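Local coordinates for axin interactor, dorsalization-associated protein (PDB 2QZQ), which acts as a ventralizing factor in the zebrafish embryo by binding axin, disrupting axin homodimers and so inhibiting JNK activation, here represented by its C-terminal C2-type domain, at residues E112-K124 with L136-L150. Residues are numbered along the deposited sequence; the frame is centred on the assembly and turned at random.
Sequences EIKPGPIVIELYK and LLTKKPLYLHLNQTL
Val119 packs against both Tyr143 and His145 where strands 116-120 and 144-150 run antiparallel as neighbours in the beta sandwich of this C2 domain. Its two methyls divide the work: CG1 lies over the His145 ring, 3.7 Å from the centroid, while CG2 sits over one face of Tyr143, 4.2 Å from its centroid, both as CH-pi contacts. With CG1 anti to the carbonyl carbon (chi1 -56°), the methyls fork toward one ring each. The other face of the sheet turns into the sandwich: Ile118 lies alongside Leu146, CG2 to CB at 3.8 Å, and the CD1 methyls of Ile120 and Leu146 meet at 3.7 Å, with Phe88 of strand 85-94 against Leu146. Paired backbone hydrogen bonds join Gly116 to Gln148, Ile118 to Leu146 and Ile120 to Leu144. Past them the backbones part, and water 2 bridges Leu122 N and Leu142 O before Leu137 N bonds directly to Leu122 O. At the far end, the side chain of buried Gln148 reaches to the backbone of loop 112-115, its chain extended beyond CG. OE1 takes a weak bond from Lys114 N, whereas NE2 donates almost straight (164°) to Glu112 O at 3.0 Å, with that oxygen close to the amide plane.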
loop_
_atom_site.group_PDB
_atom_site.type_symbol
_atom_site.label_atom_id
_atom_site.label_comp_id
_atom_site.label_asym_id
_atom_site.label_seq_id
_atom_site.Cartn_x
_atom_site.Cartn_y
_atom_site.Cartn_z
ATOM N N GLU A 112 -3.803 12.774 -4.615
ATOM C CA GLU A 112 -4.519 11.597 -5.110
ATOM C C GLU A 112 -5.537 11.019 -4.126
ATOM O O GLU A 112 -6.249 10.053 -4.447
ATOM C CB GLU A 112 -3.545 10.493 -5.505
ATOM C CG GLU A 112 -2.621 10.876 -6.625
ATOM C CD GLU A 112 -1.742 9.723 -7.019
ATOM O OE1 GLU A 112 -2.230 8.880 -7.780
ATOM O OE2 GLU A 112 -0.577 9.666 -6.578
ATOM N N ILE A 113 -5.603 11.611 -2.937
ATOM C CA ILE A 113 -6.565 11.179 -1.926
ATOM C C ILE A 113 -7.916 11.798 -2.262
ATOM O O ILE A 113 -8.054 13.027 -2.231
ATOM C CB ILE A 113 -6.116 11.568 -0.499
ATOM C CG1 ILE A 113 -4.775 10.892 -0.181
ATOM C CG2 ILE A 113 -7.199 11.162 0.507
ATOM C CD1 ILE A 113 -4.145 11.311 1.126
ATOM N N LYS A 114 -8.864 10.932 -2.617
ATOM C CA LYS A 114 -10.214 11.263 -3.066
ATOM C C LYS A 114 -11.071 10.000 -2.854
ATOM O O LYS A 114 -10.555 8.880 -2.939
ATOM C CB LYS A 114 -10.221 11.722 -4.545
ATOM C CG LYS A 114 -9.899 10.633 -5.562
ATOM C CD LYS A 114 -10.215 11.036 -7.016
ATOM C CE LYS A 114 -9.710 9.993 -8.056
ATOM N NZ LYS A 114 -9.444 8.583 -7.551
ATOM N N PRO A 115 -12.382 10.159 -2.573
ATOM C CA PRO A 115 -13.246 9.000 -2.326
ATOM C C PRO A 115 -13.352 8.032 -3.511
ATOM O O PRO A 115 -13.224 8.448 -4.665
ATOM C CB PRO A 115 -14.608 9.640 -2.017
ATOM C CG PRO A 115 -14.544 10.976 -2.613
ATOM C CD PRO A 115 -13.132 11.428 -2.466
ATOM N N GLY A 116 -13.551 6.746 -3.226
ATOM C CA GLY A 116 -13.863 5.792 -4.278
ATOM C C GLY A 116 -12.713 4.905 -4.722
ATOM O O GLY A 116 -11.632 4.939 -4.122
ATOM N N PRO A 117 -12.960 4.089 -5.761
ATOM C CA PRO A 117 -11.958 3.188 -6.332
ATOM C C PRO A 117 -10.795 3.924 -6.992
ATOM O O PRO A 117 -10.968 4.974 -7.613
ATOM C CB PRO A 117 -12.747 2.405 -7.380
ATOM C CG PRO A 117 -13.865 3.333 -7.774
ATOM C CD PRO A 117 -14.251 3.968 -6.470
ATOM N N ILE A 118 -9.603 3.367 -6.819
ATOM C CA ILE A 118 -8.411 3.820 -7.541
ATOM C C ILE A 118 -7.564 2.587 -7.895
ATOM O O ILE A 118 -7.489 1.635 -7.105
ATOM C CB ILE A 118 -7.575 4.846 -6.698
ATOM C CG1 ILE A 118 -6.373 5.388 -7.491
ATOM C CG2 ILE A 118 -7.150 4.259 -5.335
ATOM C CD1 ILE A 118 -5.619 6.451 -6.737
ATOM N N VAL A 119 -6.965 2.589 -9.090
ATOM C CA VAL A 119 -5.953 1.588 -9.415
ATOM C C VAL A 119 -4.588 2.289 -9.517
ATOM O O VAL A 119 -4.479 3.438 -9.993
ATOM C CB VAL A 119 -6.303 0.728 -10.697
ATOM C CG1 VAL A 119 -7.690 0.041 -10.542
ATOM C CG2 VAL A 119 -6.250 1.559 -11.958
ATOM N N ILE A 120 -3.561 1.632 -9.003
ATOM C CA ILE A 120 -2.247 2.224 -8.971
ATOM C C ILE A 120 -1.267 1.176 -9.515
ATOM O O ILE A 120 -1.326 -0.008 -9.143
ATOM C CB ILE A 120 -1.787 2.589 -7.543
ATOM C CG1 ILE A 120 -2.788 3.509 -6.824
ATOM C CG2 ILE A 120 -0.394 3.243 -7.596
ATOM C CD1 ILE A 120 -2.481 3.688 -5.333
ATOM N N GLU A 121 -0.375 1.645 -10.390
ATOM C CA GLU A 121 0.657 0.800 -11.010
ATOM C C GLU A 121 1.774 0.400 -10.037
ATOM O O GLU A 121 2.052 1.098 -9.033
ATOM C CB GLU A 121 1.252 1.515 -12.247
ATOM C CG GLU A 121 2.246 2.659 -11.920
ATOM C CD GLU A 121 1.575 4.010 -11.638
ATOM O OE1 GLU A 121 0.362 4.056 -11.354
ATOM O OE2 GLU A 121 2.290 5.035 -11.662
ATOM N N LEU A 122 2.437 -0.711 -10.357
ATOM C CA LEU A 122 3.511 -1.228 -9.511
ATOM C C LEU A 122 4.883 -0.947 -10.117
ATOM O O LEU A 122 5.077 -1.091 -11.329
ATOM C CB LEU A 122 3.364 -2.740 -9.276
ATOM C CG LEU A 122 2.030 -2.819 -8.486
ATOM C CD1 LEU A 122 1.119 -3.917 -8.892
ATOM C CD2 LEU A 122 2.213 -2.656 -7.000
ATOM N N TYR A 123 5.817 -0.621 -9.238
ATOM C CA TYR A 123 7.197 -0.383 -9.607
ATOM C C TYR A 123 8.073 -1.437 -8.971
ATOM O O TYR A 123 7.768 -1.906 -7.889
ATOM C CB TYR A 123 7.610 1.021 -9.154
ATOM C CG TYR A 123 6.864 2.067 -9.956
ATOM C CD1 TYR A 123 7.174 2.276 -11.301
ATOM C CD2 TYR A 123 5.806 2.785 -9.401
ATOM C CE1 TYR A 123 6.483 3.187 -12.079
ATOM C CE2 TYR A 123 5.092 3.706 -10.171
ATOM C CZ TYR A 123 5.435 3.889 -11.514
ATOM O OH TYR A 123 4.760 4.820 -12.272
ATOM N N LYS A 124 9.150 -1.805 -9.656
ATOM C CA LYS A 124 10.048 -2.871 -9.207
ATOM C C LYS A 124 10.805 -2.453 -7.945
ATOM O O LYS A 124 11.157 -1.262 -7.775
ATOM C CB LYS A 124 11.064 -3.191 -10.302
ATOM C CG LYS A 124 10.509 -3.692 -11.598
ATOM C CD LYS A 124 11.619 -3.944 -12.595
ATOM C CE LYS A 124 11.109 -4.737 -13.822
ATOM N NZ LYS A 124 12.080 -4.693 -14.983
ATOM N N LEU A 136 8.986 0.484 -13.981
ATOM C CA LEU A 136 7.643 -0.132 -14.031
ATOM C C LEU A 136 7.770 -1.636 -14.033
ATOM O O LEU A 136 8.566 -2.201 -14.790
ATOM C CB LEU A 136 6.884 0.349 -15.279
ATOM C CG LEU A 136 5.399 -0.051 -15.397
ATOM C CD1 LEU A 136 4.600 0.582 -14.279
ATOM C CD2 LEU A 136 4.821 0.401 -16.735
ATOM N N LEU A 137 6.974 -2.306 -13.194
ATOM C CA LEU A 137 7.019 -3.760 -13.138
ATOM C C LEU A 137 6.518 -4.428 -14.437
ATOM O O LEU A 137 7.148 -5.342 -14.966
ATOM C CB LEU A 137 6.219 -4.265 -11.906
ATOM C CG LEU A 137 6.261 -5.772 -11.627
ATOM C CD1 LEU A 137 7.634 -6.219 -11.241
ATOM C CD2 LEU A 137 5.273 -6.115 -10.518
ATOM N N THR A 138 5.358 -3.978 -14.928
ATOM C CA THR A 138 4.746 -4.542 -16.107
ATOM C C THR A 138 3.876 -3.489 -16.782
ATOM O O THR A 138 3.386 -2.560 -16.131
ATOM C CB THR A 138 3.895 -5.796 -15.777
ATOM O OG1 THR A 138 3.373 -6.351 -17.001
ATOM C CG2 THR A 138 2.731 -5.458 -14.823
ATOM N N LYS A 139 3.732 -3.617 -18.099
ATOM C CA LYS A 139 2.804 -2.787 -18.863
ATOM C C LYS A 139 1.437 -3.455 -18.938
ATOM O O LYS A 139 0.471 -2.833 -19.394
ATOM C CB LYS A 139 3.315 -2.550 -20.281
ATOM C CG LYS A 139 4.406 -1.509 -20.358
ATOM C CD LYS A 139 4.354 -0.870 -21.718
ATOM C CE LYS A 139 5.449 0.094 -21.839
ATOM N NZ LYS A 139 6.756 -0.608 -21.740
ATOM N N LYS A 140 1.355 -4.708 -18.476
ATOM C CA LYS A 140 0.059 -5.393 -18.385
ATOM C C LYS A 140 -0.896 -4.670 -17.410
ATOM O O LYS A 140 -0.461 -4.017 -16.444
ATOM C CB LYS A 140 0.243 -6.856 -17.993
ATOM C CG LYS A 140 0.895 -7.699 -19.098
ATOM C CD LYS A 140 1.072 -9.131 -18.657
ATOM C CE LYS A 140 1.342 -10.026 -19.864
ATOM N NZ LYS A 140 1.593 -11.441 -19.461
ATOM N N PRO A 141 -2.211 -4.766 -17.670
ATOM C CA PRO A 141 -3.177 -4.083 -16.817
ATOM C C PRO A 141 -3.360 -4.840 -15.493
ATOM O O PRO A 141 -4.464 -5.292 -15.160
ATOM C CB PRO A 141 -4.458 -4.098 -17.666
ATOM C CG PRO A 141 -4.330 -5.341 -18.493
ATOM C CD PRO A 141 -2.861 -5.496 -18.777
ATOM N N LEU A 142 -2.265 -4.978 -14.752
ATOM C CA LEU A 142 -2.247 -5.632 -13.456
ATOM C C LEU A 142 -1.802 -4.599 -12.436
ATOM O O LEU A 142 -0.623 -4.178 -12.419
ATOM C CB LEU A 142 -1.278 -6.839 -13.484
ATOM C CG LEU A 142 -1.723 -7.954 -14.430
ATOM C CD1 LEU A 142 -0.557 -8.956 -14.668
ATOM C CD2 LEU A 142 -2.975 -8.662 -13.875
ATOM N N TYR A 143 -2.758 -4.174 -11.621
ATOM C CA TYR A 143 -2.622 -3.019 -10.728
ATOM C C TYR A 143 -2.908 -3.382 -9.286
ATOM O O TYR A 143 -3.474 -4.435 -8.990
ATOM C CB TYR A 143 -3.651 -1.946 -11.133
ATOM C CG TYR A 143 -3.465 -1.355 -12.520
ATOM C CD1 TYR A 143 -2.488 -0.389 -12.743
ATOM C CD2 TYR A 143 -4.311 -1.709 -13.576
ATOM C CE1 TYR A 143 -2.310 0.185 -13.983
ATOM C CE2 TYR A 143 -4.139 -1.150 -14.842
ATOM C CZ TYR A 143 -3.135 -0.197 -15.031
ATOM O OH TYR A 143 -2.944 0.401 -16.241
ATOM N N LEU A 144 -2.566 -2.481 -8.386
ATOM C CA LEU A 144 -3.105 -2.508 -7.028
ATOM C C LEU A 144 -4.462 -1.787 -7.036
ATOM O O LEU A 144 -4.550 -0.632 -7.455
ATOM C CB LEU A 144 -2.135 -1.819 -6.061
ATOM C CG LEU A 144 -2.552 -1.694 -4.596
ATOM C CD1 LEU A 144 -2.635 -3.084 -3.893
ATOM C CD2 LEU A 144 -1.620 -0.737 -3.859
ATOM N N HIS A 145 -5.504 -2.477 -6.564
ATOM C CA HIS A 145 -6.873 -1.925 -6.547
ATOM C C HIS A 145 -7.219 -1.577 -5.128
ATOM O O HIS A 145 -7.196 -2.457 -4.248
ATOM C CB HIS A 145 -7.877 -2.965 -7.015
ATOM C CG HIS A 145 -7.825 -3.253 -8.480
ATOM N ND1 HIS A 145 -6.796 -3.956 -9.071
ATOM C CD2 HIS A 145 -8.691 -2.954 -9.472
ATOM C CE1 HIS A 145 -7.028 -4.071 -10.368
ATOM N NE2 HIS A 145 -8.175 -3.476 -10.632
ATOM N N LEU A 146 -7.499 -0.287 -4.899
ATOM C CA LEU A 146 -7.895 0.234 -3.592
ATOM C C LEU A 146 -9.271 0.899 -3.634
ATOM O O LEU A 146 -9.756 1.293 -4.712
ATOM C CB LEU A 146 -6.896 1.283 -3.066
ATOM C CG LEU A 146 -5.390 0.993 -3.091
ATOM C CD1 LEU A 146 -4.596 2.246 -2.719
ATOM C CD2 LEU A 146 -5.090 -0.171 -2.168
ATOM N N ASN A 147 -9.883 1.007 -2.459
ATOM C CA ASN A 147 -11.052 1.895 -2.262
ATOM C C ASN A 147 -10.729 2.857 -1.143
ATOM O O ASN A 147 -10.279 2.433 -0.069
ATOM C CB ASN A 147 -12.338 1.103 -1.964
ATOM C CG ASN A 147 -13.593 1.979 -2.014
ATOM O OD1 ASN A 147 -13.789 2.715 -2.954
ATOM N ND2 ASN A 147 -14.426 1.903 -0.984
ATOM N N GLN A 148 -10.921 4.159 -1.400
ATOM C CA GLN A 148 -10.666 5.198 -0.397
ATOM C C GLN A 148 -11.981 5.668 0.230
ATOM O O GLN A 148 -12.963 5.908 -0.478
ATOM C CB GLN A 148 -9.952 6.425 -0.996
ATOM C CG GLN A 148 -8.850 6.114 -1.993
ATOM C CD GLN A 148 -7.949 7.300 -2.234
ATOM O OE1 GLN A 148 -7.570 8.009 -1.297
ATOM N NE2 GLN A 148 -7.594 7.530 -3.500
ATOM N N THR A 149 -11.986 5.762 1.554
ATOM C CA THR A 149 -13.118 6.311 2.296
ATOM C C THR A 149 -12.580 7.392 3.200
ATOM O O THR A 149 -11.654 7.166 4.000
ATOM C CB THR A 149 -13.840 5.271 3.180
ATOM O OG1 THR A 149 -14.121 4.097 2.419
ATOM C CG2 THR A 149 -15.157 5.858 3.730
ATOM N N LEU A 150 -13.198 8.567 3.090
ATOM C CA LEU A 150 -12.820 9.706 3.895
ATOM C C LEU A 150 -13.873 9.911 4.985
ATOM O O LEU A 150 -15.076 9.984 4.704
ATOM C CB LEU A 150 -12.602 10.940 3.011
ATOM C CG LEU A 150 -11.276 10.996 2.221
ATOM C CD1 LEU A 150 -11.237 10.025 1.051
ATOM C CD2 LEU A 150 -11.000 12.414 1.736
HETATM O O HOH W 1 -9.912 7.239 -5.316
HETATM O O HOH W 2 0.939 -1.979 -12.842
HETATM O O HOH W 3 3.631 -2.540 -13.143
HETATM O O HOH W 4 11.170 -2.010 -15.582
#